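Local coordinates for ribonucleoside-diphosphate reductase (Pseudomonas aeruginosa, PDB 5IM3), which probably reduces ribonucleoside diphosphates to the deoxyribonucleotides needed for DNA synthesis, as the large, allosterically regulated subunit of a class I ribonucleotide reductase, at residues Leu375-Asp380 against Trp406-Ala411; Gly384-Ile389 against Val427-Val432; Asp511-Tyr516 against Val580-Asn585. All blocks are in the same frame, centred on the assembly; numbering follows the deposited sequence.

Interaction 1 (Leu375-Asp380 against Trp406-Ala411). With DTP (2'-deoxyadenosine 5'-triphosphate), chain G.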
loop_
_atom_site.group_PDB
_atom_site.type_symbol
_atom_site.label_atom_id
_atom_site.label_comp_id
_atom_site.label_asym_id
_atom_site.label_seq_id
_atom_site.Cartn_x
_atom_site.Cartn_y
_atom_site.Cartn_z
ATOM N N LEU A 375 -33.845 10.309 28.376
ATOM C CA LEU A 375 -33.627 11.143 27.203
ATOM C C LEU A 375 -33.784 12.603 27.603
ATOM O O LEU A 375 -34.708 12.956 28.343
ATOM C CB LEU A 375 -34.613 10.819 26.066
ATOM C CG LEU A 375 -34.555 9.432 25.415
ATOM C CD1 LEU A 375 -35.201 8.361 26.291
ATOM C CD2 LEU A 375 -35.225 9.479 24.046
ATOM N N THR A 376 -32.883 13.450 27.108
ATOM C CA THR A 376 -32.914 14.875 27.398
ATOM C C THR A 376 -32.725 15.663 26.112
ATOM O O THR A 376 -32.273 15.138 25.091
ATOM C CB THR A 376 -31.825 15.289 28.398
ATOM O OG1 THR A 376 -30.543 15.245 27.756
ATOM C CG2 THR A 376 -31.816 14.370 29.616
ATOM N N THR A 377 -33.076 16.943 26.181
ATOM C CA THR A 377 -32.818 17.898 25.111
ATOM C C THR A 377 -32.157 19.120 25.731
ATOM O O THR A 377 -32.595 19.597 26.783
ATOM C CB THR A 377 -34.110 18.276 24.372
ATOM O OG1 THR A 377 -33.820 19.247 23.363
ATOM C CG2 THR A 377 -35.156 18.835 25.331
ATOM N N VAL A 378 -31.098 19.603 25.099
ATOM C CA VAL A 378 -30.249 20.656 25.660
ATOM C C VAL A 378 -30.665 21.992 25.053
ATOM O O VAL A 378 -30.698 22.111 23.822
ATOM C CB VAL A 378 -28.759 20.382 25.398
ATOM C CG1 VAL A 378 -27.897 21.373 26.164
ATOM C CG2 VAL A 378 -28.398 18.961 25.789
ATOM N N PRO A 379 -30.988 23.001 25.859
ATOM C CA PRO A 379 -31.365 24.303 25.301
ATOM C C PRO A 379 -30.153 25.134 24.897
ATOM O O PRO A 379 -29.041 24.959 25.397
ATOM C CB PRO A 379 -32.128 24.971 26.452
ATOM C CG PRO A 379 -31.535 24.378 27.671
ATOM C CD PRO A 379 -31.178 22.957 27.318
ATOM N N ASP A 380 -30.399 26.066 23.972
ATOM C CA ASP A 380 -29.348 26.914 23.418
ATOM C C ASP A 380 -29.067 28.126 24.303
ATOM O O ASP A 380 -29.030 29.260 23.816
ATOM C CB ASP A 380 -29.734 27.373 22.007
ATOM C CG ASP A 380 -28.618 28.144 21.307
ATOM O OD1 ASP A 380 -27.437 27.786 21.492
ATOM O OD2 ASP A 380 -28.925 29.111 20.576
ATOM N N TRP A 406 -28.334 17.412 21.320
ATOM C CA TRP A 406 -27.520 18.619 21.310
ATOM C C TRP A 406 -27.783 19.508 20.103
ATOM O O TRP A 406 -27.142 20.555 19.969
ATOM C CB TRP A 406 -26.039 18.240 21.377
ATOM C CG TRP A 406 -25.637 17.933 22.773
ATOM C CD1 TRP A 406 -25.753 16.734 23.419
ATOM C CD2 TRP A 406 -25.095 18.851 23.727
ATOM N NE1 TRP A 406 -25.306 16.848 24.712
ATOM C CE2 TRP A 406 -24.896 18.137 24.927
ATOM C CE3 TRP A 406 -24.756 20.205 23.685
ATOM C CZ2 TRP A 406 -24.370 18.734 26.070
ATOM C CZ3 TRP A 406 -24.235 20.794 24.821
ATOM C CH2 TRP A 406 -24.046 20.060 25.996
ATOM N N THR A 407 -28.729 19.136 19.248
ATOM C CA THR A 407 -29.006 19.913 18.045
ATOM C C THR A 407 -29.334 21.378 18.316
ATOM O O THR A 407 -28.894 22.230 17.525
ATOM C CB THR A 407 -30.145 19.242 17.271
ATOM O OG1 THR A 407 -29.711 17.955 16.811
ATOM C CG2 THR A 407 -30.586 20.085 16.078
ATOM N N PRO A 408 -30.084 21.746 19.360
ATOM C CA PRO A 408 -30.473 23.162 19.508
ATOM C C PRO A 408 -29.307 24.109 19.749
ATOM O O PRO A 408 -29.471 25.320 19.547
ATOM C CB PRO A 408 -31.430 23.144 20.713
ATOM C CG PRO A 408 -31.898 21.730 20.823
ATOM C CD PRO A 408 -30.741 20.891 20.365
ATOM N N VAL A 409 -28.148 23.609 20.163
ATOM C CA VAL A 409 -27.039 24.465 20.573
ATOM C C VAL A 409 -26.325 25.000 19.335
ATOM O O VAL A 409 -25.946 24.233 18.444
ATOM C CB VAL A 409 -26.078 23.692 21.492
ATOM C CG1 VAL A 409 -24.862 24.533 21.852
ATOM C CG2 VAL A 409 -26.808 23.249 22.754
ATOM N N ARG A 410 -26.121 26.317 19.291
ATOM C CA ARG A 410 -25.642 26.982 18.084
ATOM C C ARG A 410 -24.211 26.573 17.748
ATOM O O ARG A 410 -23.405 26.245 18.622
ATOM C CB ARG A 410 -25.737 28.499 18.240
ATOM C CG ARG A 410 -24.898 29.084 19.361
ATOM C CD ARG A 410 -25.225 30.558 19.566
ATOM N NE ARG A 410 -26.610 30.747 19.989
ATOM C CZ ARG A 410 -27.126 31.903 20.392
ATOM N NH1 ARG A 410 -26.377 32.998 20.428
ATOM N NH2 ARG A 410 -28.396 31.962 20.765
ATOM N N ALA A 411 -23.898 26.617 16.454
ATOM C CA ALA A 411 -22.700 25.995 15.916
ATOM C C ALA A 411 -21.550 26.995 15.811
ATOM O O ALA A 411 -21.692 28.186 16.095
ATOM C CB ALA A 411 -23.002 25.382 14.549
HETATM P PG DTP G . -29.017 35.182 22.952
HETATM O O1G DTP G . -27.755 35.501 22.226
HETATM O O2G DTP G . -30.218 35.992 22.460
HETATM O O3G DTP G . -29.382 33.701 22.857
HETATM P PB DTP G . -28.844 34.478 25.741
HETATM O O1B DTP G . -29.749 33.344 25.477
HETATM O O2B DTP G . -29.242 35.205 27.025
HETATM O O3B DTP G . -28.891 35.488 24.510
HETATM P PA DTP G . -26.877 32.524 26.262
HETATM O O1A DTP G . -28.125 31.787 26.356
HETATM O O2A DTP G . -26.222 32.516 27.624
HETATM O O3A DTP G . -27.332 33.996 25.884
HETATM O "O5'" DTP G . -25.937 31.844 25.194
HETATM C "C5'" DTP G . -26.423 31.418 23.904
HETATM C "C4'" DTP G . -25.431 30.472 23.275
HETATM O "O4'" DTP G . -24.112 31.060 23.322
HETATM C "C3'" DTP G . -25.321 29.096 23.933
HETATM O "O3'" DTP G . -25.198 28.078 22.939
HETATM C "C2'" DTP G . -24.047 29.200 24.761
HETATM C "C1'" DTP G . -23.204 30.185 23.971
HETATM N N9 DTP G . -22.314 30.993 24.793
HETATM C C8 DTP G . -22.663 32.112 25.502
HETATM N N7 DTP G . -21.685 32.623 26.210
HETATM C C5 DTP G . -20.611 31.788 25.938
HETATM C C6 DTP G . -19.272 31.795 26.369
HETATM N N6 DTP G . -18.765 32.707 27.202
HETATM N N1 DTP G . -18.458 30.825 25.900
HETATM C C2 DTP G . -18.957 29.917 25.057
HETATM N N3 DTP G . -20.201 29.806 24.584
HETATM C C4 DTP G . -20.985 30.780 25.066
#

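Interaction 2 (Gly384-Ile389 against Val427-Val432). With DTP (2'-deoxyadenosine 5'-triphosphate), chain G.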
loop_
_atom_site.group_PDB
_atom_site.type_symbol
_atom_site.label_atom_id
_atom_site.label_comp_id
_atom_site.label_asym_id
_atom_site.label_seq_id
_atom_site.Cartn_x
_atom_site.Cartn_y
_atom_site.Cartn_z
ATOM N N GLY A 384 -28.835 26.749 30.684
ATOM C CA GLY A 384 -29.506 25.493 30.406
ATOM C C GLY A 384 -28.568 24.416 29.906
ATOM O O GLY A 384 -28.799 23.228 30.143
ATOM N N ILE A 385 -27.500 24.806 29.210
ATOM C CA ILE A 385 -26.467 23.838 28.854
ATOM C C ILE A 385 -25.889 23.212 30.115
ATOM O O ILE A 385 -25.790 21.984 30.233
ATOM C CB ILE A 385 -25.377 24.505 27.998
ATOM C CG1 ILE A 385 -25.886 24.694 26.565
ATOM C CG2 ILE A 385 -24.087 23.681 28.002
ATOM C CD1 ILE A 385 -25.097 25.699 25.761
ATOM N N TYR A 386 -25.516 24.045 31.089
ATOM C CA TYR A 386 -24.925 23.523 32.313
ATOM C C TYR A 386 -25.969 22.977 33.280
ATOM O O TYR A 386 -25.612 22.225 34.195
ATOM C CB TYR A 386 -24.056 24.602 32.969
ATOM C CG TYR A 386 -22.658 24.529 32.404
ATOM C CD1 TYR A 386 -22.337 25.157 31.208
ATOM C CD2 TYR A 386 -21.678 23.767 33.027
ATOM C CE1 TYR A 386 -21.067 25.058 30.668
ATOM C CE2 TYR A 386 -20.411 23.661 32.497
ATOM C CZ TYR A 386 -20.109 24.302 31.315
ATOM O OH TYR A 386 -18.844 24.195 30.791
ATOM N N GLY A 387 -27.243 23.316 33.088
ATOM C CA GLY A 387 -28.297 22.571 33.750
ATOM C C GLY A 387 -28.434 21.168 33.194
ATOM O O GLY A 387 -28.746 20.233 33.935
ATOM N N ALA A 388 -28.178 20.999 31.892
ATOM C CA ALA A 388 -28.217 19.675 31.280
ATOM C C ALA A 388 -27.005 18.844 31.689
ATOM O O ALA A 388 -27.118 17.626 31.885
ATOM C CB ALA A 388 -28.290 19.807 29.760
ATOM N N ILE A 389 -25.839 19.481 31.812
ATOM C CA ILE A 389 -24.678 18.782 32.359
ATOM C C ILE A 389 -24.975 18.322 33.776
ATOM O O ILE A 389 -24.616 17.209 34.174
ATOM C CB ILE A 389 -23.430 19.684 32.323
ATOM C CG1 ILE A 389 -23.166 20.206 30.910
ATOM C CG2 ILE A 389 -22.215 18.924 32.845
ATOM C CD1 ILE A 389 -22.919 19.130 29.902
ATOM N N VAL A 427 -18.909 21.135 20.294
ATOM C CA VAL A 427 -17.891 20.161 20.697
ATOM C C VAL A 427 -17.223 20.534 22.015
ATOM O O VAL A 427 -17.020 19.642 22.850
ATOM C CB VAL A 427 -16.897 19.931 19.550
ATOM C CG1 VAL A 427 -15.710 19.099 20.012
ATOM C CG2 VAL A 427 -17.609 19.215 18.411
ATOM N N PRO A 428 -16.861 21.791 22.283
ATOM C CA PRO A 428 -16.278 22.093 23.601
ATOM C C PRO A 428 -17.198 21.758 24.760
ATOM O O PRO A 428 -16.717 21.412 25.846
ATOM C CB PRO A 428 -15.997 23.598 23.526
ATOM C CG PRO A 428 -15.827 23.875 22.100
ATOM C CD PRO A 428 -16.782 22.951 21.380
ATOM N N PHE A 429 -18.514 21.866 24.563
ATOM C CA PHE A 429 -19.455 21.432 25.584
ATOM C C PHE A 429 -19.545 19.908 25.659
ATOM O O PHE A 429 -19.644 19.336 26.746
ATOM C CB PHE A 429 -20.818 22.058 25.318
ATOM C CG PHE A 429 -20.817 23.555 25.439
ATOM C CD1 PHE A 429 -20.418 24.156 26.611
ATOM C CD2 PHE A 429 -21.197 24.357 24.383
ATOM C CE1 PHE A 429 -20.403 25.525 26.737
ATOM C CE2 PHE A 429 -21.185 25.733 24.502
ATOM C CZ PHE A 429 -20.789 26.316 25.680
ATOM N N LEU A 430 -19.499 19.231 24.510
ATOM C CA LEU A 430 -19.495 17.773 24.543
ATOM C C LEU A 430 -18.282 17.240 25.279
ATOM O O LEU A 430 -18.343 16.174 25.891
ATOM C CB LEU A 430 -19.547 17.209 23.126
ATOM C CG LEU A 430 -20.866 17.487 22.414
ATOM C CD1 LEU A 430 -20.799 16.996 20.976
ATOM C CD2 LEU A 430 -22.022 16.828 23.152
ATOM N N LYS A 431 -17.177 17.983 25.251
ATOM C CA LYS A 431 -16.018 17.594 26.037
ATOM C C LYS A 431 -16.329 17.626 27.528
ATOM O O LYS A 431 -15.837 16.792 28.291
ATOM C CB LYS A 431 -14.837 18.505 25.711
ATOM C CG LYS A 431 -13.614 18.241 26.572
ATOM C CD LYS A 431 -12.936 16.935 26.182
ATOM C CE LYS A 431 -12.173 17.094 24.878
ATOM N NZ LYS A 431 -11.270 15.944 24.647
ATOM N N VAL A 432 -17.127 18.606 27.961
ATOM C CA VAL A 432 -17.558 18.642 29.355
ATOM C C VAL A 432 -18.439 17.435 29.664
ATOM O O VAL A 432 -18.314 16.812 30.717
ATOM C CB VAL A 432 -18.286 19.964 29.653
ATOM C CG1 VAL A 432 -18.760 20.004 31.102
ATOM C CG2 VAL A 432 -17.369 21.158 29.353
HETATM P PG DTP G . -29.017 35.182 22.952
HETATM O O1G DTP G . -27.755 35.501 22.226
HETATM O O2G DTP G . -30.218 35.992 22.460
HETATM O O3G DTP G . -29.382 33.701 22.857
HETATM P PB DTP G . -28.844 34.478 25.741
HETATM O O1B DTP G . -29.749 33.344 25.477
HETATM O O2B DTP G . -29.242 35.205 27.025
HETATM O O3B DTP G . -28.891 35.488 24.510
HETATM P PA DTP G . -26.877 32.524 26.262
HETATM O O1A DTP G . -28.125 31.787 26.356
HETATM O O2A DTP G . -26.222 32.516 27.624
HETATM O O3A DTP G . -27.332 33.996 25.884
HETATM O "O5'" DTP G . -25.937 31.844 25.194
HETATM C "C5'" DTP G . -26.423 31.418 23.904
HETATM C "C4'" DTP G . -25.431 30.472 23.275
HETATM O "O4'" DTP G . -24.112 31.060 23.322
HETATM C "C3'" DTP G . -25.321 29.096 23.933
HETATM O "O3'" DTP G . -25.198 28.078 22.939
HETATM C "C2'" DTP G . -24.047 29.200 24.761
HETATM C "C1'" DTP G . -23.204 30.185 23.971
HETATM N N9 DTP G . -22.314 30.993 24.793
HETATM C C8 DTP G . -22.663 32.112 25.502
HETATM N N7 DTP G . -21.685 32.623 26.210
HETATM C C5 DTP G . -20.611 31.788 25.938
HETATM C C6 DTP G . -19.272 31.795 26.369
HETATM N N6 DTP G . -18.765 32.707 27.202
HETATM N N1 DTP G . -18.458 30.825 25.900
HETATM C C2 DTP G . -18.957 29.917 25.057
HETATM N N3 DTP G . -20.201 29.806 24.584
HETATM C C4 DTP G . -20.985 30.780 25.066
#

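Interaction 3 (Asp511-Tyr516 against Val580-Asn585)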
loop_
_atom_site.group_PDB
_atom_site.type_symbol
_atom_site.label_atom_id
_atom_site.label_comp_id
_atom_site.label_asym_id
_atom_site.label_seq_id
_atom_site.Cartn_x
_atom_site.Cartn_y
_atom_site.Cartn_z
ATOM N N ASP A 511 -36.454 26.868 14.384
ATOM C CA ASP A 511 -37.694 26.112 14.282
ATOM C C ASP A 511 -37.527 24.763 13.592
ATOM O O ASP A 511 -38.433 23.929 13.681
ATOM C CB ASP A 511 -38.758 26.942 13.546
ATOM C CG ASP A 511 -38.255 27.508 12.227
ATOM O OD1 ASP A 511 -37.078 27.920 12.161
ATOM O OD2 ASP A 511 -39.040 27.543 11.255
ATOM N N LEU A 512 -36.389 24.513 12.936
ATOM C CA LEU A 512 -36.228 23.288 12.152
ATOM C C LEU A 512 -36.213 22.047 13.035
ATOM O O LEU A 512 -36.854 21.039 12.715
ATOM C CB LEU A 512 -34.940 23.349 11.328
ATOM C CG LEU A 512 -34.924 24.164 10.033
ATOM C CD1 LEU A 512 -33.603 23.943 9.308
ATOM C CD2 LEU A 512 -36.092 23.809 9.119
ATOM N N HIS A 513 -35.460 22.090 14.133
ATOM C CA HIS A 513 -35.281 20.898 14.954
ATOM C C HIS A 513 -36.618 20.333 15.428
ATOM O O HIS A 513 -36.791 19.111 15.498
ATOM C CB HIS A 513 -34.377 21.225 16.142
ATOM C CG HIS A 513 -34.073 20.049 17.015
ATOM N ND1 HIS A 513 -33.629 18.842 16.516
ATOM C CD2 HIS A 513 -34.148 19.896 18.357
ATOM C CE1 HIS A 513 -33.440 17.999 17.515
ATOM N NE2 HIS A 513 -33.749 18.614 18.643
ATOM N N ASP A 514 -37.578 21.204 15.753
ATOM C CA ASP A 514 -38.879 20.743 16.224
ATOM C C ASP A 514 -39.823 20.355 15.094
ATOM O O ASP A 514 -40.802 19.644 15.343
ATOM C CB ASP A 514 -39.547 21.820 17.087
ATOM C CG ASP A 514 -38.960 21.901 18.481
ATOM O OD1 ASP A 514 -38.288 20.942 18.908
ATOM O OD2 ASP A 514 -39.182 22.923 19.159
ATOM N N LEU A 515 -39.571 20.810 13.872
ATOM C CA LEU A 515 -40.396 20.408 12.745
ATOM C C LEU A 515 -39.972 19.029 12.237
ATOM O O LEU A 515 -38.861 18.556 12.492
ATOM C CB LEU A 515 -40.305 21.435 11.616
ATOM C CG LEU A 515 -40.845 22.841 11.898
ATOM C CD1 LEU A 515 -40.532 23.766 10.728
ATOM C CD2 LEU A 515 -42.338 22.823 12.177
ATOM N N TYR A 516 -40.880 18.382 11.511
ATOM C CA TYR A 516 -40.606 17.075 10.926
ATOM C C TYR A 516 -41.578 16.841 9.779
ATOM O O TYR A 516 -42.578 17.549 9.632
ATOM C CB TYR A 516 -40.710 15.958 11.972
ATOM C CG TYR A 516 -42.042 15.899 12.692
ATOM C CD1 TYR A 516 -43.109 15.181 12.164
ATOM C CD2 TYR A 516 -42.228 16.554 13.903
ATOM C CE1 TYR A 516 -44.325 15.120 12.821
ATOM C CE2 TYR A 516 -43.440 16.501 14.567
ATOM C CZ TYR A 516 -44.486 15.782 14.022
ATOM O OH TYR A 516 -45.694 15.725 14.679
ATOM N N VAL A 580 -42.438 16.692 20.888
ATOM C CA VAL A 580 -41.626 16.291 19.745
ATOM C C VAL A 580 -40.540 15.345 20.238
ATOM O O VAL A 580 -39.987 15.532 21.328
ATOM C CB VAL A 580 -41.004 17.520 19.039
ATOM C CG1 VAL A 580 -39.950 17.100 18.008
ATOM C CG2 VAL A 580 -42.087 18.369 18.378
ATOM N N VAL A 581 -40.239 14.324 19.438
ATOM C CA VAL A 581 -39.116 13.435 19.722
ATOM C C VAL A 581 -37.844 14.091 19.202
ATOM O O VAL A 581 -37.690 14.306 17.995
ATOM C CB VAL A 581 -39.319 12.053 19.085
ATOM C CG1 VAL A 581 -38.207 11.103 19.520
ATOM C CG2 VAL A 581 -40.684 11.495 19.446
ATOM N N HIS A 582 -36.923 14.398 20.113
ATOM C CA HIS A 582 -35.722 15.142 19.776
ATOM C C HIS A 582 -34.511 14.252 19.560
ATOM O O HIS A 582 -33.511 14.714 18.994
ATOM C CB HIS A 582 -35.416 16.160 20.881
ATOM C CG HIS A 582 -36.386 17.301 20.935
ATOM N ND1 HIS A 582 -37.062 17.650 22.084
ATOM C CD2 HIS A 582 -36.788 18.175 19.983
ATOM C CE1 HIS A 582 -37.845 18.685 21.836
ATOM N NE2 HIS A 582 -37.695 19.025 20.568
ATOM N N SER A 583 -34.579 12.999 19.987
ATOM C CA SER A 583 -33.530 12.023 19.721
ATOM C C SER A 583 -34.028 10.671 20.217
ATOM O O SER A 583 -35.155 10.541 20.706
ATOM C CB SER A 583 -32.213 12.406 20.396
ATOM O OG SER A 583 -32.239 12.133 21.788
ATOM N N SER A 584 -33.179 9.662 20.080
ATOM C CA SER A 584 -33.406 8.380 20.717
ATOM C C SER A 584 -32.528 8.309 21.969
ATOM O O SER A 584 -32.017 9.330 22.441
ATOM C CB SER A 584 -33.140 7.259 19.711
ATOM O OG SER A 584 -33.563 6.013 20.229
ATOM N N ASN A 585 -32.342 7.117 22.515
ATOM C CA ASN A 585 -31.650 6.971 23.784
ATOM C C ASN A 585 -30.267 6.363 23.565
ATOM O O ASN A 585 -29.787 6.232 22.431
ATOM C CB ASN A 585 -32.488 6.131 24.749
ATOM C CG ASN A 585 -32.573 4.678 24.330
ATOM O OD1 ASN A 585 -32.828 4.369 23.165
ATOM N ND2 ASN A 585 -32.341 3.775 25.278
HETATM O O HOH W 1 -36.351 16.437 16.483
#

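Interaction 1 (Leu375-Asp380 against Trp406-Ala411)
Asp380 and Arg410 meet at the ribose and γ-phosphate of a bound dATP, on the loops that follow two neighbouring parallel strands, 373-377 and 401-405, of the ten-stranded alpha-beta barrel of ribonucleotide reductase. The carboxylate is shared out. Asp380 OD2 takes both NE and NH2 of Arg410, a side-on salt bridge with NE at 2.9 Å on the syn lone pair and NH2 coming from above the carboxylate plane. OD1 of Asp380 accepts the backbone N of Arg410 at 3.0 Å, from well out of that plane (60°). The O3' hydroxyl of dATP donates to Asp380 OD1 at 2.7 Å. The guanidinium also reaches the nucleotide: Arg410 NH2 meets O3G of dATP at 2.9 Å, NH1 makes weak bonds to O1G and to Tyr415 O, and C5' of dATP sits over the centre of one face. Arg410 CG lies between the backbone N and the carbonyl carbon (chi1 62°), beside Asp380 OD1 and O3' of dATP. Behind this polar end, Trp406 to Val409 form a type I turn that brings the Pro408 ring against Val378 O, CG at 3.3 Å. Thr377 OG1 is hydrogen-bonded to Asp405 OD2. Deeper still, Val378 puts CG2 over the Trp406 indole in a CH-pi contact, 3.8 Å from the five-membered ring centroid and 14° off its normal.

Interaction 2 (Gly384-Ile389 against Val427-Val432)
Phe429 is touched from three directions by an aliphatic methyl, an aromatic carbon and the nucleotide base: Ile385 CG2 stands over one face of its ring, offset toward the rim, Tyr386 CE1 meets Phe429 CE1 at 4.0 Å, and N3 of the dATP adenine lies near the ring plane, 3.7 Å from Phe429 CZ. The first of these is a CH-pi contact, CG2 of Ile385 lying 4.3 Å from the ring centroid. CG1 of Ile385 lies beside the backbone N, and chi2 (162°) extends CD1 to 3.7 Å from O3' of dATP. The two helices, 382-395 and 427-440, run nearly parallel (28° between the short segments) with axes 11.0 Å apart. Both belong to the barrel domain and meet the second subunit beside the dATP site, consistent with the four-helix dimer interface of class I reductase large subunits. One turn further along, Ile389 CG2 meets Val432 CG1 at 4.0 Å, the two side chains crossing at about a right angle. Tyr386 bridges the levels: its side chain crosses those of Phe429 and Val432 at about a right angle, and OH passes 3.7 Å from Val432 CG2. That hydroxyl is hydrogen-bonded to Thr436 OG1 of the second subunit, whose Tyr386 packs on Ile389.

Interaction 3 (Asp511-Tyr516 against Val580-Asn585)
His582 is gripped by Asp514 and flanked by His513, and these three side chains make the compact part of a contact between two loops of the barrel domain, one leading into helix 517-532 and the other between helix 566-571 and strand 600-608. Asp514 OD1 accepts NE2 of His582 at 2.6 Å, with an N-H...O angle of 152°. The oxygen is met nearly along its C-O axis, and it lies close to the imidazole plane, although the carboxylate and ring planes are turned 38° apart. CG of His513 is anti to the backbone N, on the side of His582. The two imidazoles are near parallel, at 23°, but slid so far that they hardly overlap: the centroids are 4.9 Å apart, and His513 NE2 lies 3.4 Å from His582 CD2. Other partners hold the remaining nitrogens: Thr594 OG1 at His582 ND1, and Asp405 OD2 and Glu455 OE1 at NE2 and ND1 of His513.

The other side is looser. Val580 packs on exposed Asp514 through both methyls, CG2 nearest at 3.5 Å from the backbone O of Asp514, and reaches the edge of the Tyr516 ring only at 4.5 Å, CG2 to CE2. Tyr516 OH is hydrogen-bonded to Gln576. A water spans the loops nearby, donating to His513 O and to Val581 O, each at 2.9 Å, so that two backbone carbonyls are joined through solvent rather than directly. His513, between Asp405 and Glu455, would probably tend toward the protonated form; His582, whose ND1 meets a hydroxyl, could be neutral or charged, and the 4.4 Å between NE2 of His513 and NE2 of His582 would oppose both carrying charge at once.

Interactions 1 and 2 are neighbours in one dATP site at the dimer interface, probably the allosteric specificity site, as in other class I reductases: their centres are 9 Å apart, the Trp406 indole packs on Phe429 and Leu430 (CZ3 to Phe429 CB 3.7 Å, CE2 to Leu430 CD2 3.6 Å), and Pro379 O lies 3.4 Å from Ile385 CG1. The first supplies the polar grip on sugar and phosphate, the second the apolar wall; Lys397 and Val440 of the second subunit add hydrogen bonds from across the dimer. Interaction 3 stands behind interaction 1, centres 10 Å apart, with Thr407 CG2 3.3 Å from His513 ND1. It does not touch interaction 2. The side chain of His513 is about 13 Å from the bound DTP.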